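Local coordinates for hypothetical protein AF1432 (Archaeoglobus fulgidus, PDB 1YOY), which probably removes phosphate from 2'-deoxyribonucleoside 5'-phosphates as a metal-dependent, homodimeric 5'-deoxynucleotidase of the HD-domain superfamily, at residues H17-L22 / H76-A81; F46-I51 / D124-E129; A66-T71 / K112-D117; E129-G134 / E160-L165. All coordinates share one frame; numbering follows the deposited sequence.

Contact 1. Residues H17-L22 / H76-A81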
loop_
_atom_site.group_PDB
_atom_site.type_symbol
_atom_site.label_atom_id
_atom_site.label_comp_id
_atom_site.label_asym_id
_atom_site.label_seq_id
_atom_site.Cartn_x
_atom_site.Cartn_y
_atom_site.Cartn_z
ATOM N N HIS A 17 12.067 0.456 -8.363
ATOM C CA HIS A 17 13.049 0.908 -7.336
ATOM C C HIS A 17 12.606 2.234 -6.770
ATOM O O HIS A 17 12.678 2.444 -5.553
ATOM C CB HIS A 17 14.453 1.071 -7.909
ATOM C CG HIS A 17 15.174 -0.225 -8.077
ATOM N ND1 HIS A 17 15.420 -1.077 -7.026
ATOM C CD2 HIS A 17 15.733 -0.796 -9.168
ATOM C CE1 HIS A 17 16.098 -2.128 -7.466
ATOM N NE2 HIS A 17 16.322 -1.967 -8.757
ATOM N N GLU A 18 12.131 3.134 -7.648
ATOM C CA GLU A 18 11.703 4.470 -7.260
ATOM C C GLU A 18 10.483 4.466 -6.289
ATOM O O GLU A 18 10.450 5.204 -5.313
ATOM C CB GLU A 18 11.420 5.343 -8.494
ATOM C CG GLU A 18 10.901 6.753 -8.128
ATOM C CD GLU A 18 10.766 7.715 -9.296
ATOM O OE1 GLU A 18 11.250 7.407 -10.418
ATOM O OE2 GLU A 18 10.195 8.826 -9.060
ATOM N N VAL A 19 9.504 3.603 -6.580
ATOM C CA VAL A 19 8.349 3.348 -5.708
ATOM C C VAL A 19 8.805 2.919 -4.297
ATOM O O VAL A 19 8.179 3.329 -3.284
ATOM C CB VAL A 19 7.412 2.266 -6.357
ATOM C CG1 VAL A 19 6.349 1.764 -5.388
ATOM C CG2 VAL A 19 6.742 2.866 -7.618
ATOM N N GLY A 20 9.914 2.175 -4.224
ATOM C CA GLY A 20 10.467 1.719 -2.918
ATOM C C GLY A 20 10.946 2.900 -2.063
ATOM O O GLY A 20 11.013 2.785 -0.820
ATOM N N SER A 21 11.296 4.022 -2.699
ATOM C CA SER A 21 11.760 5.244 -1.940
ATOM C C SER A 21 10.626 5.817 -1.083
ATOM O O SER A 21 10.887 6.522 -0.111
ATOM C CB SER A 21 12.313 6.395 -2.843
ATOM O OG SER A 21 11.248 7.127 -3.444
ATOM N N LEU A 22 9.376 5.539 -1.423
ATOM C CA LEU A 22 8.283 5.958 -0.518
ATOM C C LEU A 22 8.259 5.196 0.804
ATOM O O LEU A 22 7.654 5.666 1.746
ATOM C CB LEU A 22 6.921 5.891 -1.225
ATOM C CG LEU A 22 6.946 6.826 -2.443
ATOM C CD1 LEU A 22 5.802 6.499 -3.327
ATOM C CD2 LEU A 22 6.887 8.299 -1.979
ATOM N N HIS A 76 -1.587 7.891 -5.878
ATOM C CA HIS A 76 -1.826 9.304 -5.603
ATOM C C HIS A 76 -0.600 10.034 -5.036
ATOM O O HIS A 76 -0.349 11.191 -5.376
ATOM C CB HIS A 76 -3.009 9.483 -4.661
ATOM C CG HIS A 76 -3.288 10.919 -4.355
ATOM N ND1 HIS A 76 -2.813 11.548 -3.222
ATOM C CD2 HIS A 76 -3.947 11.861 -5.066
ATOM C CE1 HIS A 76 -3.186 12.815 -3.239
ATOM N NE2 HIS A 76 -3.884 13.026 -4.342
ATOM N N ASP A 77 0.172 9.353 -4.195
ATOM C CA ASP A 77 1.332 9.986 -3.562
ATOM C C ASP A 77 2.676 9.601 -4.160
ATOM O O ASP A 77 3.701 9.954 -3.597
ATOM C CB ASP A 77 1.384 9.622 -2.081
ATOM C CG ASP A 77 0.211 10.174 -1.301
ATOM O OD1 ASP A 77 -0.125 11.385 -1.457
ATOM O OD2 ASP A 77 -0.388 9.362 -0.565
ATOM N N LEU A 78 2.687 8.858 -5.268
ATOM C CA LEU A 78 3.950 8.423 -5.884
ATOM C C LEU A 78 4.890 9.603 -6.218
ATOM O O LEU A 78 6.132 9.494 -6.080
ATOM C CB LEU A 78 3.680 7.612 -7.141
ATOM C CG LEU A 78 3.110 6.215 -6.913
ATOM C CD1 LEU A 78 3.081 5.452 -8.204
ATOM C CD2 LEU A 78 3.870 5.394 -5.824
ATOM N N HIS A 79 4.318 10.732 -6.638
ATOM C CA HIS A 79 5.125 11.939 -6.931
ATOM C C HIS A 79 6.016 12.434 -5.767
ATOM O O HIS A 79 7.065 13.059 -5.991
ATOM C CB HIS A 79 4.209 13.062 -7.451
ATOM C CG HIS A 79 3.238 13.545 -6.427
ATOM N ND1 HIS A 79 2.002 12.970 -6.251
ATOM C CD2 HIS A 79 3.365 14.478 -5.450
ATOM C CE1 HIS A 79 1.386 13.555 -5.237
ATOM N NE2 HIS A 79 2.190 14.477 -4.738
ATOM N N GLU A 80 5.629 12.141 -4.536
ATOM C CA GLU A 80 6.421 12.550 -3.376
ATOM C C GLU A 80 7.803 11.873 -3.256
ATOM O O GLU A 80 8.568 12.199 -2.339
ATOM C CB GLU A 80 5.619 12.378 -2.074
ATOM C CG GLU A 80 4.446 13.331 -1.985
ATOM C CD GLU A 80 3.643 13.169 -0.705
ATOM O OE1 GLU A 80 4.095 12.463 0.221
ATOM O OE2 GLU A 80 2.537 13.759 -0.628
ATOM N N ALA A 81 8.108 10.927 -4.150
ATOM C CA ALA A 81 9.463 10.356 -4.246
ATOM C C ALA A 81 10.423 11.384 -4.847
ATOM O O ALA A 81 11.627 11.371 -4.560
ATOM C CB ALA A 81 9.473 9.077 -5.101
#
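Leu22 drives its two methyls into the short 3-10 segment 78-81, tying segment 17-22 to the chain just beyond His76 and Asp77, the probable His-Asp pair of this HD-domain fold. The packing is tightest where Leu22 CD1 meets Leu78 CD2 at 3.3 Å, closer than carbon atoms usually approach, with the two side chains crossing at about a right angle. The other branch of Leu22 lies against backbone, CD2 standing 3.6 Å from Ala81 N, and Val19 CG2 adds a relaxed 4.2 Å contact to Leu78 CD2.

The solvent side is at Glu80, an exposed residue whose backbone C lies 3.9 Å from Leu22 CD2. The Ser21-Ala81 edge is only partly exposed and more polar. Ala81 CB points toward segment 17-22 and comes within 3.1 Å of Ser21 OG. That hydroxyl is turned back by its chi1 of 78°, between the backbone N and the carbonyl carbon, and donates to Glu18 O over 2.8 Å, a carbonyl that also takes the backbone N-H of Ser21. Glu18 runs out extended beside Ala81 CB, but its carboxylate is claimed by Arg82 and Gln105, while Trp173 of the second subunit closes over Glu18 and Ser21. At the far end Asp77 OD2 is bonded to Ser45, and His76 ND1 donates to Asp77 OD1 over 3.2 Å, arriving 64° out of the carboxylate plane.

Contact 2. Residues F46-I51 / D124-E129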
loop_
_atom_site.group_PDB
_atom_site.type_symbol
_atom_site.label_atom_id
_atom_site.label_comp_id
_atom_site.label_asym_id
_atom_site.label_seq_id
_atom_site.Cartn_x
_atom_site.Cartn_y
_atom_site.Cartn_z
ATOM N N PHE A 46 -0.756 2.749 1.505
ATOM C CA PHE A 46 -1.283 1.399 1.854
ATOM C C PHE A 46 -2.665 1.450 2.504
ATOM O O PHE A 46 -3.644 0.872 2.005
ATOM C CB PHE A 46 -0.264 0.613 2.759
ATOM C CG PHE A 46 -0.819 -0.654 3.354
ATOM C CD1 PHE A 46 -0.977 -1.811 2.584
ATOM C CD2 PHE A 46 -1.140 -0.721 4.714
ATOM C CE1 PHE A 46 -1.536 -2.975 3.153
ATOM C CE2 PHE A 46 -1.672 -1.895 5.257
ATOM C CZ PHE A 46 -1.873 -3.004 4.477
ATOM N N ARG A 47 -2.758 2.122 3.652
ATOM C CA ARG A 47 -4.023 2.118 4.348
ATOM C C ARG A 47 -5.075 3.020 3.719
ATOM O O ARG A 47 -6.269 2.679 3.779
ATOM C CB ARG A 47 -3.881 2.481 5.808
ATOM C CG ARG A 47 -5.275 2.405 6.551
ATOM C CD ARG A 47 -5.105 2.229 8.083
ATOM N NE ARG A 47 -4.488 3.426 8.675
ATOM C CZ ARG A 47 -4.476 3.659 9.987
ATOM N NH1 ARG A 47 -5.051 2.781 10.759
ATOM N NH2 ARG A 47 -3.852 4.743 10.524
ATOM N N ALA A 48 -4.628 4.098 3.071
ATOM C CA ALA A 48 -5.561 4.997 2.371
ATOM C C ALA A 48 -6.220 4.212 1.217
ATOM O O ALA A 48 -7.393 4.430 0.924
ATOM C CB ALA A 48 -4.845 6.269 1.853
ATOM N N ALA A 49 -5.468 3.293 0.593
ATOM C CA ALA A 49 -5.997 2.488 -0.552
ATOM C C ALA A 49 -7.100 1.530 -0.079
ATOM O O ALA A 49 -8.158 1.398 -0.694
ATOM C CB ALA A 49 -4.868 1.711 -1.219
ATOM N N ILE A 50 -6.843 0.853 1.036
ATOM C CA ILE A 50 -7.801 -0.003 1.641
ATOM C C ILE A 50 -9.041 0.851 2.108
ATOM O O ILE A 50 -10.184 0.421 1.910
ATOM C CB ILE A 50 -7.101 -0.760 2.750
ATOM C CG1 ILE A 50 -6.163 -1.821 2.127
ATOM C CG2 ILE A 50 -8.112 -1.404 3.725
ATOM C CD1 ILE A 50 -5.144 -2.300 3.079
ATOM N N ILE A 51 -8.828 2.048 2.667
ATOM C CA ILE A 51 -9.992 2.887 3.087
ATOM C C ILE A 51 -10.765 3.282 1.833
ATOM O O ILE A 51 -11.977 3.301 1.890
ATOM C CB ILE A 51 -9.624 4.151 3.939
ATOM C CG1 ILE A 51 -9.155 3.717 5.375
ATOM C CG2 ILE A 51 -10.807 5.180 3.948
ATOM C CD1 ILE A 51 -8.300 4.777 6.109
ATOM N N ASP A 124 -11.114 11.636 -0.017
ATOM C CA ASP A 124 -11.667 11.326 1.302
ATOM C C ASP A 124 -10.848 10.258 2.072
ATOM O O ASP A 124 -10.715 10.324 3.305
ATOM C CB ASP A 124 -13.101 10.811 1.155
ATOM C CG ASP A 124 -14.184 11.946 1.188
ATOM O OD1 ASP A 124 -13.896 13.169 1.274
ATOM O OD2 ASP A 124 -15.354 11.554 1.105
ATOM N N ALA A 125 -10.367 9.245 1.347
ATOM C CA ALA A 125 -9.632 8.157 2.005
ATOM C C ALA A 125 -8.297 8.675 2.566
ATOM O O ALA A 125 -7.874 8.255 3.643
ATOM C CB ALA A 125 -9.336 7.057 1.006
ATOM N N ASP A 126 -7.615 9.528 1.803
ATOM C CA ASP A 126 -6.390 10.201 2.288
ATOM C C ASP A 126 -6.595 10.997 3.597
ATOM O O ASP A 126 -5.790 10.886 4.541
ATOM C CB ASP A 126 -5.795 11.097 1.200
ATOM C CG ASP A 126 -5.079 10.292 0.096
ATOM O OD1 ASP A 126 -4.565 9.165 0.353
ATOM O OD2 ASP A 126 -4.994 10.809 -1.027
ATOM N N LYS A 127 -7.686 11.751 3.680
ATOM C CA LYS A 127 -8.036 12.490 4.898
ATOM C C LYS A 127 -8.402 11.607 6.101
ATOM O O LYS A 127 -7.981 11.866 7.253
ATOM C CB LYS A 127 -9.161 13.491 4.600
ATOM C CG LYS A 127 -8.675 14.638 3.761
ATOM C CD LYS A 127 -9.903 15.367 3.249
ATOM C CE LYS A 127 -9.542 16.497 2.350
ATOM N NZ LYS A 127 -10.565 17.604 2.534
ATOM N N LEU A 128 -9.182 10.565 5.825
ATOM C CA LEU A 128 -9.600 9.626 6.843
ATOM C C LEU A 128 -8.364 8.859 7.350
ATOM O O LEU A 128 -8.311 8.552 8.537
ATOM C CB LEU A 128 -10.616 8.603 6.290
ATOM C CG LEU A 128 -12.118 8.822 6.537
ATOM C CD1 LEU A 128 -12.928 7.567 6.037
ATOM C CD2 LEU A 128 -12.370 9.097 8.052
ATOM N N GLU A 129 -7.440 8.468 6.442
ATOM C CA GLU A 129 -6.219 7.764 6.867
ATOM C C GLU A 129 -5.470 8.644 7.896
ATOM O O GLU A 129 -5.120 8.182 8.981
ATOM C CB GLU A 129 -5.312 7.367 5.661
ATOM C CG GLU A 129 -4.473 6.108 5.910
ATOM C CD GLU A 129 -3.325 6.388 6.876
ATOM O OE1 GLU A 129 -2.713 7.494 6.743
ATOM O OE2 GLU A 129 -3.031 5.512 7.748
#
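Arg47 and Glu129 supply the ionic part of this helix crossing. The guanidinium grips a single oxygen side-on: Arg47 NE donates to Glu129 OE2 at 2.7 Å, and Arg47 NH2, which has a second salt-bridge partner in Glu136, reaches the same OE2 at 3.0 Å. OE2 lies almost in the guanidinium plane and offers NE its anti lone pair, whereas NH2 approaches from above the carboxylate, whose plane is turned 44° from that of the guanidinium. Glu129, bent at chi2 (-73°), lays its CG against Ala48 N and Arg47 CB. Its OE2 has a further salt bridge to Lys23 of the second subunit, and its OE1 accepts from His44 ND1, a bond that probably makes Glu129 a second-shell residue positioning that histidine.

Small residues allow close backbone packing. Helices 41-58 and 119-138, core elements of the all-helical HD-domain fold, approach to 8.2 Å between the axes of their short segments, with Ala48 O only 3.3 Å from Ala125 CB. Asp126, probably the last aspartate of the H...HD...D signature, sits beside this alanine pair, its OD1 3.3 Å from Ala48 CB.

The apolar contacts spread from Ile51. Its CG2 branch touches Ala125 CB and Leu128 CD1, both at 3.8 Å, while CD1, on the other branch, rests 3.7 Å from Glu129 CA.

Contact 3. Residues A66-T71 / K112-D117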
loop_
_atom_site.group_PDB
_atom_site.type_symbol
_atom_site.label_atom_id
_atom_site.label_comp_id
_atom_site.label_asym_id
_atom_site.label_seq_id
_atom_site.Cartn_x
_atom_site.Cartn_y
_atom_site.Cartn_z
ATOM N N ALA A 66 -14.363 -0.297 -6.763
ATOM C CA ALA A 66 -13.739 -0.160 -5.454
ATOM C C ALA A 66 -12.218 -0.484 -5.591
ATOM O O ALA A 66 -11.408 0.163 -4.963
ATOM C CB ALA A 66 -14.398 -1.094 -4.445
ATOM N N CYS A 67 -11.865 -1.447 -6.443
ATOM C CA CYS A 67 -10.471 -1.783 -6.714
ATOM C C CYS A 67 -9.768 -0.662 -7.445
ATOM O O CYS A 67 -8.594 -0.378 -7.213
ATOM C CB CYS A 67 -10.389 -3.060 -7.535
ATOM S SG CYS A 67 -10.862 -4.570 -6.615
ATOM N N LYS A 68 -10.495 -0.014 -8.347
ATOM C CA LYS A 68 -9.951 1.160 -9.020
ATOM C C LYS A 68 -9.663 2.322 -8.075
ATOM O O LYS A 68 -8.629 2.996 -8.215
ATOM C CB LYS A 68 -10.878 1.563 -10.193
ATOM C CG LYS A 68 -10.294 2.653 -11.072
ATOM C CD LYS A 68 -11.387 3.233 -11.979
ATOM C CE LYS A 68 -10.898 3.447 -13.393
ATOM N NZ LYS A 68 -11.750 4.525 -14.000
ATOM N N ALA A 69 -10.561 2.548 -7.113
ATOM C CA ALA A 69 -10.352 3.540 -6.046
ATOM C C ALA A 69 -9.133 3.214 -5.201
ATOM O O ALA A 69 -8.343 4.108 -4.884
ATOM C CB ALA A 69 -11.594 3.636 -5.152
ATOM N N ALA A 70 -9.000 1.951 -4.788
ATOM C CA ALA A 70 -7.771 1.503 -4.127
ATOM C C ALA A 70 -6.510 1.851 -4.887
ATOM O O ALA A 70 -5.583 2.393 -4.327
ATOM C CB ALA A 70 -7.802 -0.021 -3.818
ATOM N N THR A 71 -6.484 1.505 -6.160
ATOM C CA THR A 71 -5.292 1.662 -6.998
ATOM C C THR A 71 -4.958 3.118 -7.215
ATOM O O THR A 71 -3.779 3.532 -7.109
ATOM C CB THR A 71 -5.502 0.967 -8.389
ATOM O OG1 THR A 71 -5.828 -0.410 -8.175
ATOM C CG2 THR A 71 -4.200 0.977 -9.183
ATOM N N LYS A 112 -1.705 6.000 -19.089
ATOM C CA LYS A 112 -2.638 7.078 -18.827
ATOM C C LYS A 112 -3.957 6.614 -18.198
ATOM O O LYS A 112 -5.016 7.005 -18.651
ATOM C CB LYS A 112 -2.928 7.819 -20.127
ATOM C CG LYS A 112 -2.923 9.329 -20.028
ATOM C CD LYS A 112 -3.251 9.966 -21.366
ATOM C CE LYS A 112 -2.996 11.462 -21.323
ATOM N NZ LYS A 112 -2.821 12.060 -22.673
ATOM N N PRO A 113 -3.900 5.787 -17.162
ATOM C CA PRO A 113 -5.122 5.191 -16.625
ATOM C C PRO A 113 -6.122 6.236 -16.146
ATOM O O PRO A 113 -5.739 7.263 -15.608
ATOM C CB PRO A 113 -4.619 4.355 -15.456
ATOM C CG PRO A 113 -3.412 5.005 -15.030
ATOM C CD PRO A 113 -2.785 5.659 -16.218
ATOM N N ASP A 114 -7.399 5.954 -16.357
ATOM C CA ASP A 114 -8.465 6.916 -16.082
ATOM C C ASP A 114 -9.002 6.692 -14.675
ATOM O O ASP A 114 -9.824 5.774 -14.464
ATOM C CB ASP A 114 -9.600 6.750 -17.100
ATOM C CG ASP A 114 -10.799 7.660 -16.798
ATOM O OD1 ASP A 114 -10.593 8.657 -16.055
ATOM O OD2 ASP A 114 -11.941 7.347 -17.255
ATOM N N PHE A 115 -8.535 7.507 -13.733
ATOM C CA PHE A 115 -9.014 7.492 -12.352
ATOM C C PHE A 115 -9.979 8.615 -11.974
ATOM O O PHE A 115 -10.304 8.779 -10.787
ATOM C CB PHE A 115 -7.852 7.566 -11.347
ATOM C CG PHE A 115 -6.920 6.388 -11.397
ATOM C CD1 PHE A 115 -7.420 5.085 -11.470
ATOM C CD2 PHE A 115 -5.544 6.589 -11.337
ATOM C CE1 PHE A 115 -6.564 3.976 -11.510
ATOM C CE2 PHE A 115 -4.673 5.487 -11.351
ATOM C CZ PHE A 115 -5.187 4.188 -11.455
ATOM N N SER A 116 -10.433 9.404 -12.948
ATOM C CA SER A 116 -11.174 10.630 -12.609
ATOM C C SER A 116 -12.417 10.329 -11.797
ATOM O O SER A 116 -12.793 11.084 -10.888
ATOM C CB SER A 116 -11.570 11.391 -13.871
ATOM O OG SER A 116 -12.315 10.527 -14.728
ATOM N N ASP A 117 -13.067 9.223 -12.106
ATOM C CA ASP A 117 -14.317 8.927 -11.446
ATOM C C ASP A 117 -14.209 8.255 -10.082
ATOM O O ASP A 117 -15.252 7.924 -9.528
ATOM C CB ASP A 117 -15.218 8.099 -12.365
ATOM C CG ASP A 117 -14.642 6.708 -12.670
ATOM O OD1 ASP A 117 -13.437 6.429 -12.489
ATOM O OD2 ASP A 117 -15.407 5.899 -13.187
#
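Lys68 passes the rim of the Phe115 ring and carries its ammonium on to Asp117. Its CG lies in the plane of the ring at the edge, 3.8 Å from Phe115 CD1, so the lysine's aliphatic part meets ring hydrogens and not a pi face. Farther round the ring, Thr71 CG2 comes to 4.1 Å from Phe115 CZ, the two side chains set at about a right angle. Pro113 CB, from the same loop, covers one ring face toward its rim.

Lys68 starts with CG anti to the backbone N (chi1 -172°) and bends at chi3, which brings NZ to 3.0 Å from Asp117 OD1 in a salt bridge on the syn side, 20° out of the carboxylate plane. Asp117 OD2 pairs with Lys65, so two lysines of helix 63-76 share one carboxylate. NZ also points at Asp114 O, but that bond is too short in the model to be trusted. The loop is shaped here by an Asx turn: Asp114 OD1 takes the backbone N-H of Ser116 at 3.2 Å and also Ser116 OG at 2.9 Å. At the protein surface the loop before helix 119-138 is joined to helix 63-76, the HD-domain helix that leads into His76. Replacing Phe115 by alanine would probably open a gap beside Lys68 CG and Thr71 CG2, leaving the Lys68-Asp117 salt bridge as the main tie between the two segments. Thr71 OG1 turns away from the ring to Cys67 O, 2.9 Å off.

Contact 4. Residues E129-G134 / E160-L165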
loop_
_atom_site.group_PDB
_atom_site.type_symbol
_atom_site.label_atom_id
_atom_site.label_comp_id
_atom_site.label_asym_id
_atom_site.label_seq_id
_atom_site.Cartn_x
_atom_site.Cartn_y
_atom_site.Cartn_z
ATOM N N GLU A 129 -7.440 8.468 6.442
ATOM C CA GLU A 129 -6.219 7.764 6.867
ATOM C C GLU A 129 -5.470 8.644 7.896
ATOM O O GLU A 129 -5.120 8.182 8.981
ATOM C CB GLU A 129 -5.312 7.367 5.661
ATOM C CG GLU A 129 -4.473 6.108 5.910
ATOM C CD GLU A 129 -3.325 6.388 6.876
ATOM O OE1 GLU A 129 -2.713 7.494 6.743
ATOM O OE2 GLU A 129 -3.031 5.512 7.748
ATOM N N LEU A 130 -5.235 9.892 7.521
ATOM C CA LEU A 130 -4.739 10.921 8.437
ATOM C C LEU A 130 -5.435 10.965 9.793
ATOM O O LEU A 130 -4.782 11.027 10.827
ATOM C CB LEU A 130 -4.837 12.317 7.782
ATOM C CG LEU A 130 -4.188 13.489 8.569
ATOM C CD1 LEU A 130 -2.723 13.196 8.985
ATOM C CD2 LEU A 130 -4.250 14.799 7.717
ATOM N N ALA A 131 -6.760 11.003 9.788
ATOM C CA ALA A 131 -7.499 11.040 11.025
ATOM C C ALA A 131 -7.333 9.765 11.861
ATOM O O ALA A 131 -7.131 9.850 13.077
ATOM C CB ALA A 131 -8.994 11.384 10.769
ATOM N N PHE A 132 -7.340 8.591 11.231
ATOM C CA PHE A 132 -7.028 7.346 11.921
ATOM C C PHE A 132 -5.680 7.376 12.636
ATOM O O PHE A 132 -5.589 7.067 13.826
ATOM C CB PHE A 132 -7.171 6.142 10.971
ATOM C CG PHE A 132 -8.610 5.555 10.955
ATOM C CD1 PHE A 132 -9.570 6.120 10.141
ATOM C CD2 PHE A 132 -8.952 4.452 11.757
ATOM C CE1 PHE A 132 -10.891 5.624 10.099
ATOM C CE2 PHE A 132 -10.284 3.919 11.752
ATOM C CZ PHE A 132 -11.266 4.516 10.926
ATOM N N GLN A 133 -4.669 7.829 11.904
ATOM C CA GLN A 133 -3.303 7.907 12.371
ATOM C C GLN A 133 -3.175 8.949 13.498
ATOM O O GLN A 133 -2.396 8.721 14.455
ATOM C CB GLN A 133 -2.373 8.230 11.193
ATOM C CG GLN A 133 -0.826 8.098 11.577
ATOM C CD GLN A 133 -0.478 6.697 12.112
ATOM O OE1 GLN A 133 -0.317 6.505 13.334
ATOM N NE2 GLN A 133 -0.427 5.711 11.219
ATOM N N GLY A 134 -3.898 10.064 13.382
ATOM C CA GLY A 134 -3.941 11.123 14.428
ATOM C C GLY A 134 -4.501 10.556 15.751
ATOM O O GLY A 134 -3.900 10.723 16.805
ATOM N N GLU A 160 -19.674 9.122 7.794
ATOM C CA GLU A 160 -20.090 8.080 8.748
ATOM C C GLU A 160 -18.914 7.354 9.413
ATOM O O GLU A 160 -18.990 7.044 10.589
ATOM C CB GLU A 160 -20.962 7.006 8.084
ATOM C CG GLU A 160 -22.391 7.421 7.884
ATOM C CD GLU A 160 -23.372 6.248 8.093
ATOM O OE1 GLU A 160 -24.403 6.504 8.801
ATOM O OE2 GLU A 160 -23.136 5.098 7.554
ATOM N N ILE A 161 -17.878 7.001 8.640
ATOM C CA ILE A 161 -16.743 6.330 9.266
ATOM C C ILE A 161 -16.071 7.283 10.246
ATOM O O ILE A 161 -15.750 6.890 11.361
ATOM C CB ILE A 161 -15.728 5.705 8.231
ATOM C CG1 ILE A 161 -16.399 4.548 7.479
ATOM C CG2 ILE A 161 -14.542 5.115 8.986
ATOM C CD1 ILE A 161 -15.667 4.018 6.245
ATOM N N TYR A 162 -15.922 8.544 9.831
ATOM C CA TYR A 162 -15.276 9.599 10.621
ATOM C C TYR A 162 -15.968 9.824 11.963
ATOM O O TYR A 162 -15.316 9.872 13.015
ATOM C CB TYR A 162 -15.243 10.904 9.829
ATOM C CG TYR A 162 -14.564 12.044 10.555
ATOM C CD1 TYR A 162 -13.209 11.973 10.878
ATOM C CD2 TYR A 162 -15.275 13.213 10.906
ATOM C CE1 TYR A 162 -12.546 13.014 11.522
ATOM C CE2 TYR A 162 -14.617 14.283 11.588
ATOM C CZ TYR A 162 -13.252 14.164 11.889
ATOM O OH TYR A 162 -12.595 15.186 12.548
ATOM N N ARG A 163 -17.293 9.839 11.927
ATOM C CA ARG A 163 -18.084 10.007 13.138
ATOM C C ARG A 163 -17.841 8.922 14.196
ATOM O O ARG A 163 -17.620 9.226 15.396
ATOM C CB ARG A 163 -19.564 10.079 12.773
ATOM C CG ARG A 163 -20.428 10.376 13.968
ATOM C CD ARG A 163 -21.922 10.309 13.646
ATOM N NE ARG A 163 -22.707 10.520 14.870
ATOM C CZ ARG A 163 -24.020 10.295 15.002
ATOM N NH1 ARG A 163 -24.743 9.831 13.992
ATOM N NH2 ARG A 163 -24.607 10.540 16.175
ATOM N N VAL A 164 -17.852 7.670 13.747
ATOM C CA VAL A 164 -17.646 6.554 14.586
ATOM C C VAL A 164 -16.197 6.584 15.110
ATOM O O VAL A 164 -15.964 6.292 16.275
ATOM C CB VAL A 164 -17.984 5.191 13.872
ATOM C CG1 VAL A 164 -17.685 3.967 14.776
ATOM C CG2 VAL A 164 -19.482 5.155 13.466
ATOM N N LEU A 165 -15.240 6.919 14.241
ATOM C CA LEU A 165 -13.815 6.986 14.626
ATOM C C LEU A 165 -13.611 7.948 15.790
ATOM O O LEU A 165 -12.902 7.634 16.768
ATOM C CB LEU A 165 -12.971 7.462 13.443
ATOM C CG LEU A 165 -11.508 7.873 13.742
ATOM C CD1 LEU A 165 -10.639 6.707 14.158
ATOM C CD2 LEU A 165 -10.854 8.732 12.621
#
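Leu165 is the bump that fills the hollow between Phe132 and Ala131. A chi1 of 168° swings Leu165 CG away from its own amide nitrogen and across to helix 119-138, where the two methyls part. CD1 sits over the Phe132 ring, 3.7 Å from the centroid and 13° off the normal, a CH-pi contact made nearly at the middle of the face. CD2 settles against Ala131, 3.7 Å from its CB.

Phe132 is in turn a flat wedge pushed toward helix 156-168. While its face receives Leu165, its edge meets Ile161 CG2 at 3.9 Å from Phe132 CE1, the methyl lying in the ring plane and the two side chains crossing at about a right angle. Ile161 and Leu165, one helical turn apart, hold the ring at its edge and at one face. Ala131 gives a low surface at which the edge of Tyr162 can also approach, CE1 standing 4.0 Å from Ala131 CB. These bulky fillers suit a wide separation: the axes of the short segments run 10.8 Å apart and nearly parallel, at 6°, where helix 119-138 of the all-helical HD-domain fold lies beside helix 156-168.

A serine in place of Phe132 would probably leave Leu165 CD1 without its ring face and open a gap beside Ile161. His17 of the second subunit also meets the Phe132 ring, so the wedge lies at the dimer interface. Tyr162 OH turns to Ala148 O, and no hydrogen bond joins the two segments; between them the contact rests on apolar burial and shape.

How the contacts relate
Contacts 1 and 2 meet at the probable active site. His76 and Asp77 of contact 1 face Asp126 of contact 2, with His76 ND1 3.2 Å from Asp126 OD2 and Asp77 OD2 4.3 Å from Asp126 OD1; together with His44 they converge as in HD-domain metal sites, although no metal is bound to them here. The centres of contacts 2 and 4 are about 10 Å apart; both use helix 119-138 and share Glu129, and Arg47 and Leu128 reach from one to the other. Contact 3 touches contact 2 where Ala49 CB meets Ala70 O at 3.3 Å. Contacts 1 and 4, with centres about 25 Å apart, lie on opposite sides of the chain's centre, yet all four reach the second subunit.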